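Local coordinates for protein putative fumarylpyruvate hydrolase (Burkholderia cenocepacia, PDB 4MAQ) that is a putative enzyme of the fumarylacetoacetate hydrolase (FAH) superfamily, with that family's beta-rich fold, at residues C38-Y43 / F206-P210; D119-L125 / W138-F142; V148-R152 / G228-F232. All blocks are in the same frame, centred on the assembly; numbering follows the deposited sequence. Where two conformers were deposited one is given.

Contact 1 of 3, residues C38-Y43 / F206-P210; sequences CVGRNY and FTGTP
Cys38 and Phe206 form one parallel beta bridge, with CA atoms 4.6 Å apart. Both backbones are extended here, and both CB atoms lie on the same sheet face. After Val39 and Phe206 both chains become loops. Asn42 CA returns to 5.0 Å from Gly208 CA, and Tyr43 CA lies 5.5 Å from Pro210 CA.

Two direct hydrogen bonds join the segments. Val39 N donates to Phe206 O at 3.0 Å, nearly straight. Asn42, chi1 t, sends ND2 to Thr207 O at 2.9 Å; its OD1 is taken by Trp184 N. Water 1 accepts from Asn42 N (2.8 Å) and Thr209 N (2.9 Å). Water 2 donates to Thr207 OG1 (2.8 Å) and Gly208 O (2.7 Å) and is hydrogen-bonded to Tyr43 OH (2.7 Å).

The apolar part is mainly Tyr43, chi1 m. One ring face receives a CH-pi contact from Pro210 CD, 4.3 Å from its centroid. Cys38 SG makes an oblique sulfur-aromatic contact, 4.6 Å from the Phe206 centroid. At Gly208, phi/psi 112/176, a CB would be jammed against the Thr207 carbonyl and would hit Asn42 CB, so the position calls for glycine.

Gly208-Thr209-Pro210 matches the Gly-Thr-Pro motif of FAH-family relatives; Gly208 N bonds Glu90 OE1 on strand 85-95. That strand also bonds Thr207 OG1 through Leu91 O. Strand 36-39 lies between strands 61-64 and 204-206, and helix 186-196 packs against Asn42 and Thr207.

Contact 2 of 3, residues D119-L125 / W138-F142; sequences DLTRRDL and WAKGF
The end of strand 111-122 meets the short helix 137-140. Arg122 CA lies 4.6 Å from Ala139 CA, and Thr121 CA lies 5.2 Å from Lys140 CA. Arg122 is the N-cap of helix 123-132, and Gly141 is the first residue to leave the helical angles of 137-140.

Two helix carbonyls are satisfied by Arg122. Its N donates to Ala139 O at 2.9 Å. Its side chain (chi1 m, chi2 t, chi3 m) is placed so that Trp138 O accepts from both NE (2.9 Å) and NH2 (2.8 Å). Arg122 NH1 bonds Pro80 O of the same chain and Ser196 O of the second subunit.

With chi1 m and chi2 m, Lys140 NZ makes a salt bridge to Asp119 OD2 (2.8 Å) and a hydrogen bond to Thr121 OG1 (2.8 Å). Asp119 OD1 pairs with Lys64 NZ, which also bonds Lys140 O. Asp119 with Glu88 and Glu90 of strand 85-95 is consistent with the acidic metal-binding cluster of FAH-family relatives; here both lysines pair with Asp119.

Phe142, chi1 p, points its CB toward the strand. Arg122 CG makes a CH-pi contact over its ring face, 3.9 Å from the centroid.

Two buried cationic side chains are satisfied differently: Lys140 by a carboxylate and a hydroxyl, Arg122 by backbone carbonyls that take up its N-H groups, one of them on the second subunit.

Contact 3 of 3, residues V148-R152 / G228-F232; sequences VTALR and GIATF
Thr149 is the most covered residue. Its CB points toward 228-232, and chi1 p sends OG1 to Ala150 O, a hydrogen bond of 3.0 Å; OG1 also accepts from Val116 N. OG1 lies 3.4 Å from Ala230 CB. Thr149 CG2 packs on Phe232 CB at 3.7 Å and lies 3.8 Å from Thr231 O.

Residues 149-152 and 228-232 run roughly antiparallel, 155° apart end to end. They are too widely spaced for a beta bridge: Thr149 CA is 6.6 Å from Phe232 CA, and Arg152 CA is 7.0 Å from Ile229 CA. Here the irregular middle of strand 146-153, in the large mixed sheet, faces the start of strand 230-236, in the five-stranded sheet. Ile229 and Ala230 both face Val226 in a classic beta bulge. Gly228 precedes it at positive phi, in the turn after strand 221-226.

Arg152 covers this turn, chi1 m, chi2 t, chi3 p. Its NH2 gives a weak hydrogen bond to Gly228 O at 3.0 Å, and its CD lies 3.2 Å from Ile229 O. Ile229 turns its CB away, and its side chain touches Val116 and Thr157. Water 3 donates to Ala150 O (2.9 Å) and Ile229 O (3.1 Å).

Overall arrangement
Contacts 1 and 2 are buried; contact 3 is partly exposed. All three reach the large mixed sheet. Contact 1 holds strands 36-39 and 204-206 of that sheet. Contact 2 joins strand 111-122 to a helix, and contact 3 joins the sheet to the five-stranded one. Phe206 links contact 1 to both others: its CE2 lies 4.0 Å from Asp119 N, and its CZ 3.7 Å from Val148 CG2. Contacts 2 and 3 do not touch. Contact 1 uses backbone and side-chain-to-backbone bonds, waters and a packed ring. Contact 2 relies on charged side chains and adjoins the second subunit. Contact 3 has one weak direct hydrogen bond, a water bridge and van der Waals packing of Thr149.

Contact 1 of 3, residues C38-Y43 / F206-P210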
ATOM      1  N   CYS B  38       4.339   9.005   1.017  1.00  7.88           N
ATOM      2  CA  CYS B  38       4.338  10.014   2.089  1.00  7.57           C
ATOM      3  C   CYS B  38       5.759  10.187   2.596  1.00  8.00           C
ATOM      4  O   CYS B  38       6.410   9.228   3.019  1.00  9.61           O
ATOM      5  CB  CYS B  38       3.460   9.556   3.249  1.00  9.03           C
ATOM      6  SG  CYS B  38       1.780   9.095   2.775  1.00  9.73           S
ATOM      7  N   VAL B  39       6.263  11.404   2.540  1.00  8.87           N
ATOM      8  CA  VAL B  39       7.604  11.645   3.012  0.50  9.71           C
ATOM      9  C   VAL B  39       7.610  11.722   4.550  1.00 10.66           C
ATOM     10  O   VAL B  39       6.656  12.226   5.179  1.00 14.08           O
ATOM     11  CB  VAL B  39       8.195  12.888   2.323  0.50  8.93           C
ATOM     12  CG1 VAL B  39       7.583  14.154   2.880  0.50  9.25           C
ATOM     13  CG2 VAL B  39       9.720  12.905   2.394  0.50 10.45           C
ATOM     14  N   GLY B  40       8.647  11.116   5.101  0.50 13.09           N
ATOM     15  CA  GLY B  40       8.965  11.330   6.467  0.50 16.18           C
ATOM     16  C   GLY B  40       9.445  12.758   6.576  0.50 17.06           C
ATOM     17  O   GLY B  40       9.344  13.580   5.665  0.50 18.63           O
ATOM     18  N   ARG B  41      10.015  13.024   7.709  1.00 21.61           N
ATOM     19  CA  ARG B  41      10.256  14.384   8.212  1.00 18.76           C
ATOM     20  C   ARG B  41      10.839  15.292   7.126  1.00 18.03           C
ATOM     21  O   ARG B  41      11.986  15.118   6.708  1.00 27.21           O
ATOM     22  CB  ARG B  41      11.208  14.323   9.407  1.00 25.45           C
ATOM     23  N   ASN B  42      10.055  16.270   6.685  1.00 12.43           N
ATOM     24  CA  ASN B  42      10.442  17.113   5.564  1.00 11.22           C
ATOM     25  C   ASN B  42      10.228  18.614   5.767  1.00  9.90           C
ATOM     26  O   ASN B  42      10.215  19.358   4.793  1.00 12.61           O
ATOM     27  CB  ASN B  42       9.744  16.641   4.272  1.00 11.95           C
ATOM     28  CG  ASN B  42      10.409  17.188   3.025  1.00 11.04           C
ATOM     29  OD1 ASN B  42      11.648  17.239   2.960  1.00 12.87           O
ATOM     30  ND2 ASN B  42       9.610  17.567   2.013  1.00 13.19           N
ATOM     31  N   TYR B  43      10.068  19.058   7.013  1.00 12.31           N
ATOM     32  CA  TYR B  43       9.992  20.493   7.305  1.00 13.85           C
ATOM     33  C   TYR B  43      11.003  20.890   8.339  1.00 17.28           C
ATOM     34  O   TYR B  43      11.239  20.160   9.306  1.00 18.29           O
ATOM     35  CB  TYR B  43       8.591  20.899   7.802  1.00 12.74           C
ATOM     36  CG  TYR B  43       7.592  21.186   6.695  1.00 11.61           C
ATOM     37  CD1 TYR B  43       7.174  20.173   5.838  1.00 12.87           C
ATOM     38  CD2 TYR B  43       7.065  22.462   6.517  1.00 13.88           C
ATOM     39  CE1 TYR B  43       6.273  20.424   4.817  1.00 11.71           C
ATOM     40  CE2 TYR B  43       6.157  22.729   5.505  1.00 12.48           C
ATOM     41  CZ  TYR B  43       5.773  21.711   4.645  1.00 10.70           C
ATOM     42  OH  TYR B  43       4.847  21.984   3.665  1.00 12.98           O
ATOM     43  N   PHE B 206       2.299  12.916  -0.461  1.00  7.08           N
ATOM     44  CA  PHE B 206       2.145  13.778   0.708  1.00  7.62           C
ATOM     45  C   PHE B 206       3.560  14.252   1.053  1.00  7.69           C
ATOM     46  O   PHE B 206       4.454  13.440   1.277  1.00  9.32           O
ATOM     47  CB  PHE B 206       1.603  12.968   1.880  1.00  7.99           C
ATOM     48  CG  PHE B 206       0.118  12.745   1.873  1.00  7.95           C
ATOM     49  CD1 PHE B 206      -0.498  12.028   0.853  1.00  8.62           C
ATOM     50  CD2 PHE B 206      -0.646  13.198   2.930  1.00  8.65           C
ATOM     51  CE1 PHE B 206      -1.867  11.781   0.881  1.00  8.81           C
ATOM     52  CE2 PHE B 206      -2.023  12.963   2.961  1.00  8.24           C
ATOM     53  CZ  PHE B 206      -2.630  12.241   1.936  1.00  8.77           C
ATOM     54  N   THR B 207       3.751  15.564   1.063  1.00  8.19           N
ATOM     55  CA  THR B 207       5.092  16.176   1.016  1.00  8.99           C
ATOM     56  C   THR B 207       5.663  16.616   2.367  1.00 10.80           C
ATOM     57  O   THR B 207       6.704  17.287   2.417  1.00 12.88           O
ATOM     58  CB  THR B 207       5.145  17.376   0.025  1.00  9.10           C
ATOM     59  OG1 THR B 207       4.180  18.377   0.392  1.00 10.33           O
ATOM     60  CG2 THR B 207       4.858  16.913  -1.384  1.00 10.48           C
ATOM     61  N   GLY B 208       4.996  16.240   3.459  1.00 10.81           N
ATOM     62  CA  GLY B 208       5.517  16.514   4.795  1.00 12.15           C
ATOM     63  C   GLY B 208       4.671  17.523   5.531  1.00 10.03           C
ATOM     64  O   GLY B 208       3.712  18.079   4.991  1.00 10.53           O
ATOM     65  N   THR B 209       5.021  17.767   6.782  1.00 10.77           N
ATOM     66  CA  THR B 209       4.170  18.553   7.665  1.00 11.24           C
ATOM     67  C   THR B 209       5.003  19.496   8.517  1.00 13.01           C
ATOM     68  O   THR B 209       6.100  19.128   8.933  1.00 12.42           O
ATOM     69  CB  THR B 209       3.337  17.598   8.559  1.00 10.60           C
ATOM     70  OG1 THR B 209       2.234  18.299   9.141  1.00 11.38           O
ATOM     71  CG2 THR B 209       4.162  16.967   9.682  1.00 11.27           C
ATOM     72  N   PRO B 210       4.486  20.706   8.792  1.00 12.90           N
ATOM     73  CA  PRO B 210       5.201  21.589   9.715  1.00 14.79           C
ATOM     74  C   PRO B 210       5.012  21.104  11.161  1.00 13.89           C
ATOM     75  O   PRO B 210       4.393  20.072  11.402  1.00 13.58           O
ATOM     76  CB  PRO B 210       4.504  22.934   9.513  1.00 16.38           C
ATOM     77  CG  PRO B 210       3.123  22.586   9.092  1.00 14.90           C
ATOM     78  CD  PRO B 210       3.266  21.343   8.254  1.00 13.23           C
TER
HETATM   79  O   HOH W   1       7.475  16.521   7.668  1.00 20.10           O
HETATM   80  O   HOH W   2       3.625  19.705   2.793  1.00 10.12           O

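Contact 2 of 3, residues D119-L125 / W138-F142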
ATOM      1  N   ASP B 119      -2.303  13.565   6.870  1.00  8.11           N
ATOM      2  CA  ASP B 119      -1.764  12.247   7.176  1.00  8.23           C
ATOM      3  C   ASP B 119      -2.246  11.926   8.589  1.00  8.52           C
ATOM      4  O   ASP B 119      -1.828  12.564   9.559  1.00 11.38           O
ATOM      5  CB  ASP B 119      -0.237  12.306   7.064  1.00 10.47           C
ATOM      6  CG  ASP B 119       0.464  11.046   7.572  1.00 11.80           C
ATOM      7  OD1 ASP B 119      -0.188  10.002   7.723  1.00 12.90           O
ATOM      8  OD2 ASP B 119       1.689  11.115   7.825  1.00 14.32           O
ATOM      9  N   LEU B 120      -3.180  10.998   8.701  1.00  8.72           N
ATOM     10  CA  LEU B 120      -3.623  10.522  10.015  1.00  8.68           C
ATOM     11  C   LEU B 120      -2.826   9.304  10.452  1.00  8.39           C
ATOM     12  O   LEU B 120      -2.540   8.439   9.634  1.00  9.18           O
ATOM     13  CB  LEU B 120      -5.128  10.204   9.993  1.00  8.76           C
ATOM     14  CG  LEU B 120      -6.046  11.405   9.728  1.00  7.99           C
ATOM     15  CD1 LEU B 120      -7.486  10.949   9.572  1.00  9.44           C
ATOM     16  CD2 LEU B 120      -5.944  12.408  10.872  1.00  9.36           C
ATOM     17  N   THR B 121      -2.534   9.239  11.748  1.00  8.59           N
ATOM     18  CA  THR B 121      -1.694   8.181  12.300  1.00  9.25           C
ATOM     19  C   THR B 121      -2.294   7.582  13.552  1.00  8.87           C
ATOM     20  O   THR B 121      -2.732   8.314  14.437  1.00  8.96           O
ATOM     21  CB  THR B 121      -0.315   8.732  12.716  1.00 10.38           C
ATOM     22  OG1 THR B 121       0.231   9.468  11.633  1.00 11.69           O
ATOM     23  CG2 THR B 121       0.673   7.606  13.096  1.00 11.55           C
ATOM     24  N   ARG B 122      -2.273   6.257  13.650  1.00  8.76           N
ATOM     25  CA  ARG B 122      -2.565   5.593  14.937  1.00  8.99           C
ATOM     26  C   ARG B 122      -1.227   5.605  15.677  1.00  9.42           C
ATOM     27  O   ARG B 122      -0.391   4.718  15.490  1.00 10.25           O
ATOM     28  CB  ARG B 122      -3.142   4.199  14.705  1.00  8.63           C
ATOM     29  CG  ARG B 122      -4.527   4.272  14.055  1.00  9.18           C
ATOM     30  CD  ARG B 122      -5.239   2.921  14.034  1.00  9.83           C
ATOM     31  NE  ARG B 122      -4.698   1.972  13.060  1.00  8.13           N
ATOM     32  CZ  ARG B 122      -5.304   0.851  12.676  1.00  7.85           C
ATOM     33  NH1 ARG B 122      -6.540   0.557  13.090  1.00  8.67           N
ATOM     34  NH2 ARG B 122      -4.689   0.051  11.805  1.00  9.07           N
ATOM     35  N   ARG B 123      -0.999   6.664  16.462  1.00  9.70           N
ATOM     36  CA  ARG B 123       0.335   6.984  16.997  1.00 10.36           C
ATOM     37  C   ARG B 123       0.780   5.976  18.048  1.00 10.32           C
ATOM     38  O   ARG B 123       1.967   5.690  18.164  1.00 11.38           O
ATOM     39  CB  ARG B 123       0.338   8.418  17.537  1.00 11.81           C
ATOM     40  N   ASP B 124      -0.166   5.453  18.818  1.00 10.49           N
ATOM     41  CA  ASP B 124       0.148   4.376  19.748  1.00 11.26           C
ATOM     42  C   ASP B 124       0.691   3.140  19.031  1.00 11.05           C
ATOM     43  O   ASP B 124       1.717   2.576  19.442  1.00 13.06           O
ATOM     44  CB  ASP B 124      -1.027   4.038  20.682  1.00 12.58           C
ATOM     45  CG  ASP B 124      -2.381   3.968  19.996  1.00 12.55           C
ATOM     46  OD1 ASP B 124      -2.488   4.007  18.746  1.00 11.97           O
ATOM     47  OD2 ASP B 124      -3.370   3.838  20.752  1.00 16.43           O
ATOM     48  N   LEU B 125       0.039   2.727  17.947  1.00 10.48           N
ATOM     49  CA  LEU B 125       0.558   1.621  17.143  1.00 10.98           C
ATOM     50  C   LEU B 125       1.898   1.987  16.538  1.00 10.68           C
ATOM     51  O   LEU B 125       2.789   1.133  16.456  1.00 11.74           O
ATOM     52  CB  LEU B 125      -0.431   1.210  16.058  1.00 11.14           C
ATOM     53  CG  LEU B 125      -1.795   0.728  16.540  1.00 11.43           C
ATOM     54  CD1 LEU B 125      -2.677   0.271  15.383  1.00 12.79           C
ATOM     55  CD2 LEU B 125      -1.653  -0.366  17.604  1.00 15.68           C
ATOM     56  N   TRP B 138       0.064  -0.674   9.958  1.00  9.16           N
ATOM     57  CA  TRP B 138      -1.062  -0.491  10.854  1.00  8.84           C
ATOM     58  C   TRP B 138      -1.165   0.965  11.350  1.00  9.07           C
ATOM     59  O   TRP B 138      -2.267   1.483  11.513  1.00  9.77           O
ATOM     60  CB  TRP B 138      -0.973  -1.470  12.020  1.00  9.52           C
ATOM     61  CG  TRP B 138      -1.658  -2.813  11.843  1.00 11.08           C
ATOM     62  CD1 TRP B 138      -2.027  -3.635  12.863  1.00 13.42           C
ATOM     63  CD2 TRP B 138      -2.048  -3.495  10.621  1.00 10.59           C
ATOM     64  NE1 TRP B 138      -2.627  -4.762  12.377  1.00 13.52           N
ATOM     65  CE2 TRP B 138      -2.662  -4.708  11.008  1.00 11.62           C
ATOM     66  CE3 TRP B 138      -1.963  -3.193   9.253  1.00 13.49           C
ATOM     67  CZ2 TRP B 138      -3.172  -5.624  10.078  1.00 13.32           C
ATOM     68  CZ3 TRP B 138      -2.499  -4.109   8.328  1.00 13.69           C
ATOM     69  CH2 TRP B 138      -3.079  -5.302   8.752  1.00 13.30           C
ATOM     70  N   ALA B 139      -0.013   1.596  11.603  1.00  9.10           N
ATOM     71  CA  ALA B 139       0.019   2.960  12.113  1.00  7.97           C
ATOM     72  C   ALA B 139      -0.415   3.988  11.054  1.00  8.22           C
ATOM     73  O   ALA B 139      -1.009   5.009  11.404  1.00  9.33           O
ATOM     74  CB  ALA B 139       1.383   3.296  12.662  1.00  9.79           C
ATOM     75  N   LYS B 140      -0.093   3.724   9.781  1.00  8.29           N
ATOM     76  CA  LYS B 140      -0.153   4.765   8.767  1.00  9.04           C
ATOM     77  C   LYS B 140      -1.112   4.496   7.618  1.00  9.31           C
ATOM     78  O   LYS B 140      -1.484   5.451   6.917  1.00  9.61           O
ATOM     79  CB  LYS B 140       1.232   4.964   8.162  1.00  9.30           C
ATOM     80  CG  LYS B 140       2.194   5.790   9.032  1.00  9.95           C
ATOM     81  CD  LYS B 140       1.736   7.249   9.238  1.00 10.23           C
ATOM     82  CE  LYS B 140       2.896   8.091   9.790  1.00 10.23           C
ATOM     83  NZ  LYS B 140       2.446   9.487   9.994  1.00 12.67           N
ATOM     84  N   GLY B 141      -1.478   3.228   7.401  1.00  8.78           N
ATOM     85  CA  GLY B 141      -2.201   2.829   6.182  1.00  8.69           C
ATOM     86  C   GLY B 141      -3.575   2.262   6.403  1.00  8.72           C
ATOM     87  O   GLY B 141      -4.079   1.452   5.609  1.00 11.31           O
ATOM     88  N   PHE B 142      -4.200   2.716   7.478  1.00  9.17           N
ATOM     89  CA  PHE B 142      -5.498   2.219   7.915  1.00  8.48           C
ATOM     90  C   PHE B 142      -6.667   2.900   7.168  1.00  8.37           C
ATOM     91  O   PHE B 142      -6.448   3.751   6.284  1.00  8.15           O
ATOM     92  CB  PHE B 142      -5.610   2.365   9.454  1.00  8.80           C
ATOM     93  CG  PHE B 142      -5.471   3.785   9.926  1.00  8.22           C
ATOM     94  CD1 PHE B 142      -4.198   4.340  10.185  1.00  7.98           C
ATOM     95  CD2 PHE B 142      -6.603   4.592  10.049  1.00  8.36           C
ATOM     96  CE1 PHE B 142      -4.091   5.659  10.592  1.00  8.47           C
ATOM     97  CE2 PHE B 142      -6.486   5.922  10.434  1.00  9.38           C
ATOM     98  CZ  PHE B 142      -5.232   6.460  10.708  1.00  8.54           C
TER

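Contact 3 of 3, residues V148-R152 / G228-F232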
ATOM      1  N   VAL B 148      -8.200  13.999   1.844  1.00  7.94           N
ATOM      2  CA  VAL B 148      -7.637  14.960   0.886  0.50  7.64           C
ATOM      3  C   VAL B 148      -8.781  15.836   0.357  1.00  8.18           C
ATOM      4  O   VAL B 148      -9.900  15.342   0.131  1.00 10.45           O
ATOM      5  CB  VAL B 148      -6.894  14.237  -0.289  0.50  7.52           C
ATOM      6  CG1 VAL B 148      -6.302  15.224  -1.297  0.50  5.90           C
ATOM      7  CG2 VAL B 148      -5.785  13.316   0.219  0.50  8.89           C
ATOM      8  N   THR B 149      -8.485  17.111   0.103  1.00  8.46           N
ATOM      9  CA  THR B 149      -9.440  18.007  -0.540  1.00  8.15           C
ATOM     10  C   THR B 149      -9.626  17.664  -2.006  1.00  7.80           C
ATOM     11  O   THR B 149      -8.828  16.925  -2.606  1.00  8.87           O
ATOM     12  CB  THR B 149      -8.980  19.466  -0.458  1.00  7.80           C
ATOM     13  OG1 THR B 149      -7.742  19.631  -1.175  1.00  7.97           O
ATOM     14  CG2 THR B 149      -8.838  19.906   1.006  1.00  9.41           C
ATOM     15  N   ALA B 150     -10.642  18.263  -2.625  1.00  8.74           N
ATOM     16  CA  ALA B 150     -10.665  18.301  -4.063  1.00  9.30           C
ATOM     17  C   ALA B 150      -9.325  18.853  -4.594  1.00  9.31           C
ATOM     18  O   ALA B 150      -8.681  19.737  -3.970  1.00 11.98           O
ATOM     19  CB  ALA B 150     -11.848  19.146  -4.527  1.00 11.09           C
ATOM     20  N   LEU B 151      -8.895  18.292  -5.716  1.00  9.63           N
ATOM     21  CA  LEU B 151      -7.662  18.716  -6.358  1.00 10.46           C
ATOM     22  C   LEU B 151      -7.891  19.848  -7.339  1.00 10.40           C
ATOM     23  O   LEU B 151      -8.949  19.934  -7.978  1.00 12.59           O
ATOM     24  CB  LEU B 151      -7.030  17.543  -7.102  1.00 10.57           C
ATOM     25  CG  LEU B 151      -6.809  16.258  -6.292  1.00  9.96           C
ATOM     26  CD1 LEU B 151      -6.136  15.237  -7.191  1.00 13.72           C
ATOM     27  CD2 LEU B 151      -5.993  16.450  -5.016  1.00 11.91           C
ATOM     28  N   ARG B 152      -6.871  20.696  -7.472  1.00 10.35           N
ATOM     29  CA  ARG B 152      -6.839  21.715  -8.524  1.00 10.47           C
ATOM     30  C   ARG B 152      -5.723  21.419  -9.510  1.00  9.58           C
ATOM     31  O   ARG B 152      -4.612  21.043  -9.113  1.00 10.60           O
ATOM     32  CB  ARG B 152      -6.651  23.105  -7.933  1.00 13.01           C
ATOM     33  CG  ARG B 152      -7.795  23.544  -7.033  1.00 15.77           C
ATOM     34  CD  ARG B 152      -7.566  24.962  -6.566  1.00 18.91           C
ATOM     35  NE  ARG B 152      -7.943  25.845  -7.641  1.00 25.78           N
ATOM     36  CZ  ARG B 152      -7.641  27.134  -7.701  1.00 21.65           C
ATOM     37  NH1 ARG B 152      -8.054  27.864  -8.748  1.00 22.90           N
ATOM     38  NH2 ARG B 152      -6.934  27.694  -6.718  1.00 32.74           N
ATOM     39  N   GLY B 228      -4.110  29.403  -1.417  1.00 10.79           N
ATOM     40  CA  GLY B 228      -4.226  29.320  -2.868  1.00 11.84           C
ATOM     41  C   GLY B 228      -4.551  27.940  -3.412  1.00 11.44           C
ATOM     42  O   GLY B 228      -4.848  27.797  -4.606  1.00 12.93           O
ATOM     43  N   ILE B 229      -4.501  26.908  -2.558  1.00  9.61           N
ATOM     44  CA  ILE B 229      -4.714  25.550  -3.039  1.00  9.69           C
ATOM     45  C   ILE B 229      -6.095  25.039  -2.619  1.00 10.61           C
ATOM     46  O   ILE B 229      -6.936  24.753  -3.481  1.00 15.11           O
ATOM     47  CB  ILE B 229      -3.591  24.571  -2.584  1.00  9.85           C
ATOM     48  CG1 ILE B 229      -2.208  25.069  -3.042  1.00 10.04           C
ATOM     49  CG2 ILE B 229      -3.871  23.136  -3.037  1.00 10.89           C
ATOM     50  CD1 ILE B 229      -2.052  25.264  -4.539  1.00 10.81           C
ATOM     51  N   ALA B 230      -6.337  24.952  -1.310  1.00  9.11           N
ATOM     52  CA  ALA B 230      -7.645  24.519  -0.795  1.00  9.12           C
ATOM     53  C   ALA B 230      -7.715  24.786   0.686  1.00  9.48           C
ATOM     54  O   ALA B 230      -6.678  24.907   1.353  1.00  9.75           O
ATOM     55  CB  ALA B 230      -7.847  23.031  -1.053  1.00 10.57           C
ATOM     56  N   THR B 231      -8.934  24.875   1.206  1.00  9.61           N
ATOM     57  CA  THR B 231      -9.162  24.740   2.637  1.00  9.46           C
ATOM     58  C   THR B 231     -10.124  23.588   2.826  1.00  9.99           C
ATOM     59  O   THR B 231     -10.749  23.126   1.864  1.00 11.50           O
ATOM     60  CB  THR B 231      -9.730  26.029   3.273  1.00 10.68           C
ATOM     61  OG1 THR B 231     -10.992  26.336   2.664  1.00 14.65           O
ATOM     62  CG2 THR B 231      -8.755  27.190   3.088  1.00 13.08           C
ATOM     63  N   PHE B 232     -10.255  23.125   4.057  1.00  9.39           N
ATOM     64  CA  PHE B 232     -11.164  22.035   4.355  1.00  9.03           C
ATOM     65  C   PHE B 232     -11.745  22.187   5.752  1.00  9.25           C
ATOM     66  O   PHE B 232     -11.201  22.928   6.621  1.00  9.08           O
ATOM     67  CB  PHE B 232     -10.494  20.654   4.228  1.00 10.32           C
ATOM     68  CG  PHE B 232      -9.433  20.408   5.247  1.00  9.04           C
ATOM     69  CD1 PHE B 232      -9.745  19.938   6.516  1.00  9.47           C
ATOM     70  CD2 PHE B 232      -8.084  20.631   4.935  1.00  9.59           C
ATOM     71  CE1 PHE B 232      -8.748  19.714   7.469  1.00  9.56           C
ATOM     72  CE2 PHE B 232      -7.083  20.412   5.886  1.00  9.62           C
ATOM     73  CZ  PHE B 232      -7.422  19.962   7.159  1.00 10.27           C
TER
HETATM   74  O   HOH W   3      -8.996  22.614  -4.228  1.00 23.81           O